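Local structure of RsbT co-antagonist protein RsbRA (Bacillus subtilis, 2BNL) at residues T25-S30 against L37-Y42; S65-L70 against T125-Q130; R94-M99 against E111-I116. The protein regulates the general stress response as a stressosome protein whose N-terminal globin-fold domain forms this chain, stimulating RsbT kinase toward RsbS in vitro. One frame throughout, in Å; residues are numbered along the deposited sequence.

In the fold
All three contacts join helices of one nonheme globin domain. Interactions 1 and 3 are largely buried, whereas interaction 2 is partly buried. Interaction 1 closes a short connection between helix 15-30 and helix 39-54, and it alone adds a salt bridge to its apolar packing. Interactions 2 and 3 share helix 109-135 and lie on opposite sides of the chain's centre, interaction 3 nested within the loop that interaction 2 closes. Neither has a hydrogen bond between its segments, and both border the second subunit, through charge and a phenylalanine pair in interaction 2, through aromatic rings in interaction 3. E28 and R94 tie interaction 1 to interaction 3 by a salt bridge.

Interaction 1. Residues T25-S30 against L37-Y42; sequences TLKELS and LTDQVY
Y42, in the first turn of helix 39-54, carries most of this contact by laying its ring along the last turns of helix 15-30. The end of one helix thus packs against the N-capped start of the next across a short connection in the all-helical globin domain. Y42 CG stands anti to the carbonyl carbon (chi1 -61°), and the ring runs back past L26, K27 and S30. On the packed side, L26 CB lies 3.8 Å from Y42 CD1, and the two side chains cross obliquely. The end of L26 continues to the backbone, where CD1 comes to 3.4 Å from Y42 O. L26 also touches F91 of helix 81-100, so this side faces the interior. At the far end of the ring, S30 CB sits 3.1 Å from Y42 OH, a tight approach. S30 OG, though beside the ring tip, takes the crowded position between its own N and carbonyl carbon (chi1 70°) and donates to K27 O at 2.8 Å, in the carbonyl plane on a lone pair. Y42 OH accepts from L37 N at 2.8 Å, which ties the ring tip to the loop just ahead of its own helix. T38 N-caps that helix, its OG1 accepting from V41 N. The outer side is looser. K27 CG approaches Y42 CD2 obliquely, at 3.8 Å; the chain then bends at chi3 (57°) and brings NZ to the exposed carboxylate of D39. NZ is 3.2 Å from both D39 OD1 and D39 OD2, a forked salt bridge whose two hydrogen bonds are weak. The chemistry is thus divided between an inner part, where the Y42 ring packs on L26 and S30 with its hydroxyl held by a backbone N-H, and an outer ion pair that solvent would be expected to screen. D39 begins its helix, where its negative charge would probably interact favourably with the helix dipole.

Interaction 2. Residues S65-L70 against T125-Q130; sequences SQISEL and TEIFNQ
I67 holds CG1 anti to its carbonyl carbon (chi1 -71°), which leaves CG2 anti to the backbone N, and with chi2 at 174° the extended CD1 and the CG2 branch both meet helix 109-135. I127 has the same first torsion, and its CG1 receives I67 CG2 at 3.8 Å, the two side chains crossing at about a right angle. I67 CG2 also lies 3.8 Å from E126 O, while I67 CD1 reaches E126 CG at 4.0 Å. I67 CG2 meets a third residue in Q130 CG, at 4.1 Å. The Q130 chain bends at chi2 and carries OE1 alongside S68, 3.9 Å from S68 CB. Deeper in, L70 CD2 approaches I127 CD1 more loosely, at 4.4 Å, and these two residues continue the packing onto E48, I52 and Y49 of helix 39-54. The two segments run obliquely in the same general direction, their axes 8.6 Å apart and crossing at -53°, where helices 64-76 and 109-135 of the globin fold meet. E126 bends at chi2 so that its aliphatic part lies against I67, while its carboxylate makes a salt bridge with K82 of the second subunit. One glutamate therefore serves two surfaces, with methylenes for the helix pair and charge for the dimer. No hydrogen bond joins segments 65-70 and 125-130, so cohesion between them rests on van der Waals contact centred on I67.

Interaction 3. Residues R94-M99 against E111-I116; sequences RLYTKM and ELIWQI
Segments 94-99 and 111-116, on helices 81-100 and 109-135, run roughly antiparallel, with 137° between their directions. The axes of the two segments approach to 10.5 Å, and the nearest CA atoms, those of Y96 and I113, are 6.9 Å apart. Side chains fill the interval, and no hydrogen bond crosses it. Y96 sets CG anti to its backbone N (chi1 166°), which swings the ring to one flank of the contact. There Y96 CE1 lies 3.6 Å from I113 CG1, and Y96 CD1 lies 3.8 Å from L112 CD2; both aliphatic groups approach the ring obliquely. I116 comes in at the ring's edge, near its plane, and its CD1 presses on the root of the tyrosine, 3.7 Å from Y96 CA. L112, with CG anti to its backbone N, spreads its two methyls between neighbours: CD2 goes to Y96 and to M99 CB, while CD1 meets M99 CE at 3.6 Å. M99 is present as selenomethionine, and a bend at chi3 (71°) curls CE onto this leucine. The SE atom of M99 also lies 4.3 Å from I116 CD1. L95 CD2 adds a looser touch on I116 CG1 at 4.5 Å. The result is an apolar cluster of L112 and I116, one turn apart, with Y96 and M99. On the L95 and M99 side, F10 of helix 5-13 packs on both residues, and L18 of helix 15-30 reaches L95. The flank with Y96 belongs to the dimer interface: its ring meets W114 of the second subunit, W114 meets Y96 of that subunit in return, and I113 packs on its own counterpart, so that helices 81-100 and 109-135 both face the partner chain.

Interaction 1. Residues T25-S30 against L37-Y42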
# COMPACT_ATOMS: atom_id res chain seq x y z
N THR A 25 8.50 0.96 15.54
CA THR A 25 7.15 0.97 14.91
C THR A 25 6.53 -0.41 14.99
O THR A 25 5.40 -0.51 15.39
CB THR A 25 7.32 1.42 13.44
OG1 THR A 25 7.88 2.72 13.42
CG2 THR A 25 6.03 1.37 12.66
N LEU A 26 7.29 -1.48 14.68
CA LEU A 26 6.79 -2.85 14.77
C LEU A 26 6.35 -3.19 16.16
O LEU A 26 5.29 -3.74 16.37
CB LEU A 26 7.82 -3.87 14.29
CG LEU A 26 8.12 -3.83 12.79
CD1 LEU A 26 9.29 -4.62 12.47
CD2 LEU A 26 6.92 -4.34 11.91
N LYS A 27 7.17 -2.81 17.11
CA LYS A 27 6.87 -3.10 18.47
C LYS A 27 5.60 -2.41 18.91
O LYS A 27 4.74 -3.01 19.56
CB LYS A 27 8.06 -2.70 19.31
CG LYS A 27 9.25 -3.64 19.17
CD LYS A 27 10.50 -3.07 19.92
CE LYS A 27 10.20 -2.83 21.32
NZ LYS A 27 11.42 -2.65 22.20
N GLU A 28 5.47 -1.13 18.55
CA GLU A 28 4.26 -0.34 18.88
C GLU A 28 3.04 -0.99 18.31
O GLU A 28 2.02 -1.15 18.96
CB GLU A 28 4.43 1.09 18.32
CG GLU A 28 3.32 2.03 18.56
CD GLU A 28 3.51 3.39 17.80
OE1 GLU A 28 4.68 3.82 17.49
OE2 GLU A 28 2.47 3.96 17.44
N LEU A 29 3.14 -1.41 17.07
CA LEU A 29 2.02 -2.05 16.44
C LEU A 29 1.69 -3.40 17.03
O LEU A 29 0.47 -3.76 17.12
CB LEU A 29 2.23 -2.15 14.92
CG LEU A 29 2.24 -0.86 14.14
CD1 LEU A 29 2.76 -1.13 12.71
CD2 LEU A 29 0.89 -0.26 14.13
N SER A 30 2.73 -4.14 17.44
CA SER A 30 2.49 -5.49 17.99
C SER A 30 1.66 -5.47 19.30
O SER A 30 1.00 -6.43 19.63
CB SER A 30 3.80 -6.28 18.22
OG SER A 30 4.57 -5.77 19.29
N LEU A 37 5.95 -10.77 19.59
CA LEU A 37 7.18 -11.47 19.43
C LEU A 37 8.32 -10.71 20.18
O LEU A 37 8.07 -9.69 20.84
CB LEU A 37 7.49 -11.74 17.97
CG LEU A 37 6.31 -12.49 17.33
CD1 LEU A 37 6.42 -12.55 15.82
CD2 LEU A 37 6.11 -13.89 17.97
N THR A 38 9.58 -11.13 19.95
CA THR A 38 10.67 -10.57 20.66
C THR A 38 11.19 -9.31 19.96
O THR A 38 11.07 -9.19 18.72
CB THR A 38 11.79 -11.58 20.86
OG1 THR A 38 12.33 -11.92 19.60
CG2 THR A 38 11.19 -12.80 21.53
N ASP A 39 11.94 -8.50 20.73
CA ASP A 39 12.68 -7.39 20.10
C ASP A 39 13.54 -7.80 18.93
O ASP A 39 13.54 -7.09 17.91
CB ASP A 39 13.48 -6.64 21.11
CG ASP A 39 12.56 -5.84 22.10
OD1 ASP A 39 11.29 -5.86 21.97
OD2 ASP A 39 13.11 -5.23 23.05
N GLN A 40 14.35 -8.89 19.10
CA GLN A 40 15.17 -9.39 18.04
C GLN A 40 14.40 -9.81 16.78
O GLN A 40 14.90 -9.62 15.72
CB GLN A 40 16.07 -10.53 18.51
CG GLN A 40 17.13 -10.82 17.52
CD GLN A 40 18.19 -9.70 17.48
OE1 GLN A 40 18.76 -9.42 18.49
NE2 GLN A 40 18.44 -9.08 16.29
N VAL A 41 13.20 -10.41 16.91
CA VAL A 41 12.42 -10.80 15.77
C VAL A 41 12.06 -9.54 14.99
O VAL A 41 12.24 -9.48 13.78
CB VAL A 41 11.17 -11.62 16.15
CG1 VAL A 41 10.24 -11.70 15.09
CG2 VAL A 41 11.62 -13.03 16.51
N TYR A 42 11.64 -8.51 15.70
CA TYR A 42 11.23 -7.27 14.96
C TYR A 42 12.42 -6.54 14.39
O TYR A 42 12.34 -6.04 13.21
CB TYR A 42 10.36 -6.38 15.88
CG TYR A 42 9.07 -7.02 16.36
CD1 TYR A 42 8.13 -7.52 15.47
CD2 TYR A 42 8.76 -7.13 17.70
CE1 TYR A 42 6.92 -8.10 15.86
CE2 TYR A 42 7.55 -7.72 18.08
CZ TYR A 42 6.65 -8.20 17.16
OH TYR A 42 5.49 -8.81 17.58

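Interaction 2. Residues S65-L70 against T125-Q130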
# COMPACT_ATOMS: atom_id res chain seq x y z
N SER A 65 14.52 -12.57 -4.31
CA SER A 65 14.72 -13.61 -3.36
C SER A 65 14.57 -13.10 -1.87
O SER A 65 13.89 -13.74 -1.04
CB SER A 65 16.01 -14.40 -3.68
OG SER A 65 17.09 -13.93 -2.88
N GLN A 66 15.13 -11.92 -1.60
CA GLN A 66 15.07 -11.32 -0.30
C GLN A 66 13.59 -10.98 0.06
O GLN A 66 13.16 -11.15 1.24
CB GLN A 66 15.94 -10.11 -0.26
CG GLN A 66 17.51 -10.39 -0.28
CD GLN A 66 18.06 -10.63 -1.68
OE1 GLN A 66 17.33 -10.50 -2.67
NE2 GLN A 66 19.39 -10.93 -1.78
N ILE A 67 12.87 -10.42 -0.93
CA ILE A 67 11.46 -10.14 -0.85
C ILE A 67 10.66 -11.36 -0.49
O ILE A 67 9.76 -11.32 0.34
CB ILE A 67 10.92 -9.38 -2.14
CG1 ILE A 67 11.46 -7.96 -2.09
CG2 ILE A 67 9.41 -9.26 -2.07
CD1 ILE A 67 11.18 -7.06 -3.35
N SER A 68 10.91 -12.42 -1.21
CA SER A 68 10.14 -13.63 -1.07
C SER A 68 10.38 -14.25 0.32
O SER A 68 9.40 -14.73 0.98
CB SER A 68 10.57 -14.62 -2.16
OG SER A 68 10.30 -15.90 -1.79
N GLU A 69 11.63 -14.27 0.74
CA GLU A 69 11.98 -14.70 2.10
C GLU A 69 11.35 -13.86 3.21
O GLU A 69 10.89 -14.43 4.24
CB GLU A 69 13.46 -14.73 2.30
CG GLU A 69 13.78 -15.69 3.45
CD GLU A 69 13.95 -17.24 3.07
OE1 GLU A 69 13.00 -18.03 2.66
OE2 GLU A 69 15.13 -17.69 3.27
N LEU A 70 11.40 -12.53 3.06
CA LEU A 70 10.79 -11.70 4.09
C LEU A 70 9.28 -11.99 4.20
O LEU A 70 8.74 -12.05 5.33
CB LEU A 70 11.01 -10.23 3.83
CG LEU A 70 10.31 -9.20 4.74
CD1 LEU A 70 10.72 -9.49 6.07
CD2 LEU A 70 10.77 -7.83 4.45
N THR A 125 4.51 -3.26 -2.80
CA THR A 125 3.49 -4.04 -3.60
C THR A 125 4.00 -5.46 -3.89
O THR A 125 3.27 -6.42 -3.84
CB THR A 125 3.06 -3.35 -4.88
OG1 THR A 125 4.17 -3.22 -5.78
CG2 THR A 125 2.37 -2.04 -4.61
N GLU A 126 5.28 -5.57 -4.12
CA GLU A 126 5.90 -6.86 -4.43
C GLU A 126 5.95 -7.69 -3.12
O GLU A 126 5.78 -8.89 -3.12
CB GLU A 126 7.31 -6.63 -4.91
CG GLU A 126 7.93 -7.85 -5.53
CD GLU A 126 7.10 -8.40 -6.70
OE1 GLU A 126 6.61 -7.54 -7.44
OE2 GLU A 126 6.86 -9.64 -6.75
N ILE A 127 6.29 -7.05 -2.04
CA ILE A 127 6.13 -7.74 -0.77
C ILE A 127 4.70 -8.26 -0.51
O ILE A 127 4.50 -9.44 -0.05
CB ILE A 127 6.70 -6.90 0.45
CG1 ILE A 127 8.19 -6.66 0.36
CG2 ILE A 127 6.28 -7.54 1.81
CD1 ILE A 127 8.71 -5.60 1.29
N PHE A 128 3.71 -7.41 -0.71
CA PHE A 128 2.33 -7.83 -0.49
C PHE A 128 2.06 -9.06 -1.41
O PHE A 128 1.42 -10.03 -1.02
CB PHE A 128 1.33 -6.70 -0.77
CG PHE A 128 1.50 -5.47 0.03
CD1 PHE A 128 2.05 -5.51 1.29
CD2 PHE A 128 1.06 -4.29 -0.43
CE1 PHE A 128 2.21 -4.35 2.03
CE2 PHE A 128 1.15 -3.12 0.33
CZ PHE A 128 1.79 -3.19 1.57
N ASN A 129 2.49 -8.94 -2.69
CA ASN A 129 2.25 -10.04 -3.64
C ASN A 129 2.81 -11.36 -3.14
O ASN A 129 2.18 -12.38 -3.22
CB ASN A 129 2.84 -9.64 -4.99
CG ASN A 129 2.36 -10.51 -6.14
OD1 ASN A 129 1.17 -10.70 -6.35
ND2 ASN A 129 3.30 -11.06 -6.88
N GLN A 130 4.03 -11.33 -2.61
CA GLN A 130 4.75 -12.60 -2.17
C GLN A 130 4.14 -13.12 -0.89
O GLN A 130 4.02 -14.29 -0.71
CB GLN A 130 6.23 -12.31 -2.00
CG GLN A 130 6.94 -12.22 -3.33
CD GLN A 130 6.83 -13.51 -4.20
OE1 GLN A 130 7.01 -14.62 -3.75
NE2 GLN A 130 6.64 -13.30 -5.43

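Interaction 3. Residues R94-M99 against E111-I116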
# COMPACT_ATOMS: atom_id res chain seq x y z
N ARG A 94 7.24 7.49 8.65
CA ARG A 94 8.20 7.83 9.60
C ARG A 94 9.52 8.30 9.04
O ARG A 94 10.13 9.19 9.58
CB ARG A 94 8.33 6.71 10.62
CG ARG A 94 7.05 6.71 11.51
CD ARG A 94 7.06 5.73 12.68
NE ARG A 94 5.66 5.45 13.12
CZ ARG A 94 5.30 4.92 14.29
NH1 ARG A 94 6.21 4.64 15.23
NH2 ARG A 94 4.03 4.71 14.55
N LEU A 95 9.91 7.74 7.90
CA LEU A 95 11.07 8.19 7.17
C LEU A 95 10.79 9.61 6.60
O LEU A 95 11.65 10.51 6.63
CB LEU A 95 11.39 7.17 6.06
CG LEU A 95 12.32 7.75 4.98
CD1 LEU A 95 13.68 7.82 5.64
CD2 LEU A 95 12.41 6.96 3.74
N TYR A 96 9.56 9.83 6.10
CA TYR A 96 9.17 11.14 5.70
C TYR A 96 9.41 12.21 6.80
O TYR A 96 10.03 13.24 6.57
CB TYR A 96 7.73 11.19 5.19
CG TYR A 96 7.23 12.60 5.10
CD1 TYR A 96 7.59 13.44 4.02
CD2 TYR A 96 6.42 13.12 6.11
CE1 TYR A 96 7.14 14.71 3.95
CE2 TYR A 96 5.98 14.43 6.05
CZ TYR A 96 6.33 15.19 4.94
OH TYR A 96 5.85 16.44 4.87
N THR A 97 8.94 11.96 7.98
CA THR A 97 9.10 12.92 9.13
C THR A 97 10.61 13.21 9.33
O THR A 97 11.00 14.37 9.42
CB THR A 97 8.48 12.31 10.36
OG1 THR A 97 7.10 12.04 10.11
CG2 THR A 97 8.55 13.24 11.60
N LYS A 98 11.47 12.16 9.33
CA LYS A 98 12.91 12.31 9.43
C LYS A 98 13.47 13.18 8.34
O LYS A 98 14.18 14.16 8.61
CB LYS A 98 13.72 10.98 9.42
CG LYS A 98 13.48 10.03 10.57
CD LYS A 98 13.29 10.81 11.91
CE LYS A 98 13.32 9.95 13.22
NZ LYS A 98 12.87 10.87 14.27
N MSE A 99 13.18 12.81 7.11
CA MSE A 99 13.72 13.54 5.96
C MSE A 99 13.19 14.95 5.83
O MSE A 99 13.91 15.87 5.43
CB MSE A 99 13.40 12.78 4.67
CG MSE A 99 14.20 11.52 4.58
SE MSE A 99 14.04 10.69 2.78
CE MSE A 99 15.17 12.10 1.71
N GLU A 111 7.13 17.18 -3.02
CA GLU A 111 8.07 16.43 -3.83
C GLU A 111 8.85 15.36 -3.08
O GLU A 111 9.04 14.30 -3.62
CB GLU A 111 8.96 17.38 -4.69
CG GLU A 111 7.95 18.20 -5.71
CD GLU A 111 6.74 17.33 -6.35
OE1 GLU A 111 5.51 17.71 -6.21
OE2 GLU A 111 7.05 16.26 -7.00
N LEU A 112 9.25 15.62 -1.84
CA LEU A 112 9.73 14.58 -0.98
C LEU A 112 8.80 13.38 -0.81
O LEU A 112 9.24 12.25 -0.86
CB LEU A 112 10.09 15.16 0.39
CG LEU A 112 10.62 14.16 1.41
CD1 LEU A 112 11.92 13.44 0.91
CD2 LEU A 112 10.91 14.86 2.76
N ILE A 113 7.52 13.58 -0.54
CA ILE A 113 6.59 12.51 -0.51
C ILE A 113 6.56 11.70 -1.81
O ILE A 113 6.50 10.48 -1.79
CB ILE A 113 5.16 13.05 -0.23
CG1 ILE A 113 5.10 13.62 1.19
CG2 ILE A 113 4.06 11.95 -0.50
CD1 ILE A 113 3.85 14.41 1.43
N TRP A 114 6.53 12.37 -2.95
CA TRP A 114 6.48 11.65 -4.21
C TRP A 114 7.78 10.86 -4.51
O TRP A 114 7.75 9.78 -5.16
CB TRP A 114 6.09 12.63 -5.33
CG TRP A 114 4.72 13.18 -5.16
CD1 TRP A 114 4.38 14.46 -5.22
CD2 TRP A 114 3.50 12.45 -4.93
NE1 TRP A 114 3.05 14.63 -4.98
CE2 TRP A 114 2.48 13.41 -4.78
CE3 TRP A 114 3.17 11.08 -4.78
CZ2 TRP A 114 1.17 13.06 -4.56
CZ3 TRP A 114 1.90 10.74 -4.56
CH2 TRP A 114 0.89 11.73 -4.45
N GLN A 115 8.90 11.39 -4.04
CA GLN A 115 10.19 10.70 -4.11
C GLN A 115 10.18 9.48 -3.28
O GLN A 115 10.58 8.37 -3.70
CB GLN A 115 11.34 11.62 -3.62
CG GLN A 115 11.69 12.69 -4.62
CD GLN A 115 12.77 13.58 -4.05
OE1 GLN A 115 12.82 13.83 -2.84
NE2 GLN A 115 13.72 13.94 -4.90
N ILE A 116 9.64 9.62 -2.10
CA ILE A 116 9.52 8.47 -1.24
C ILE A 116 8.61 7.39 -1.78
O ILE A 116 8.98 6.17 -1.78
CB ILE A 116 9.06 8.90 0.17
CG1 ILE A 116 10.24 9.66 0.87
CG2 ILE A 116 8.68 7.72 0.96
CD1 ILE A 116 9.83 10.44 2.08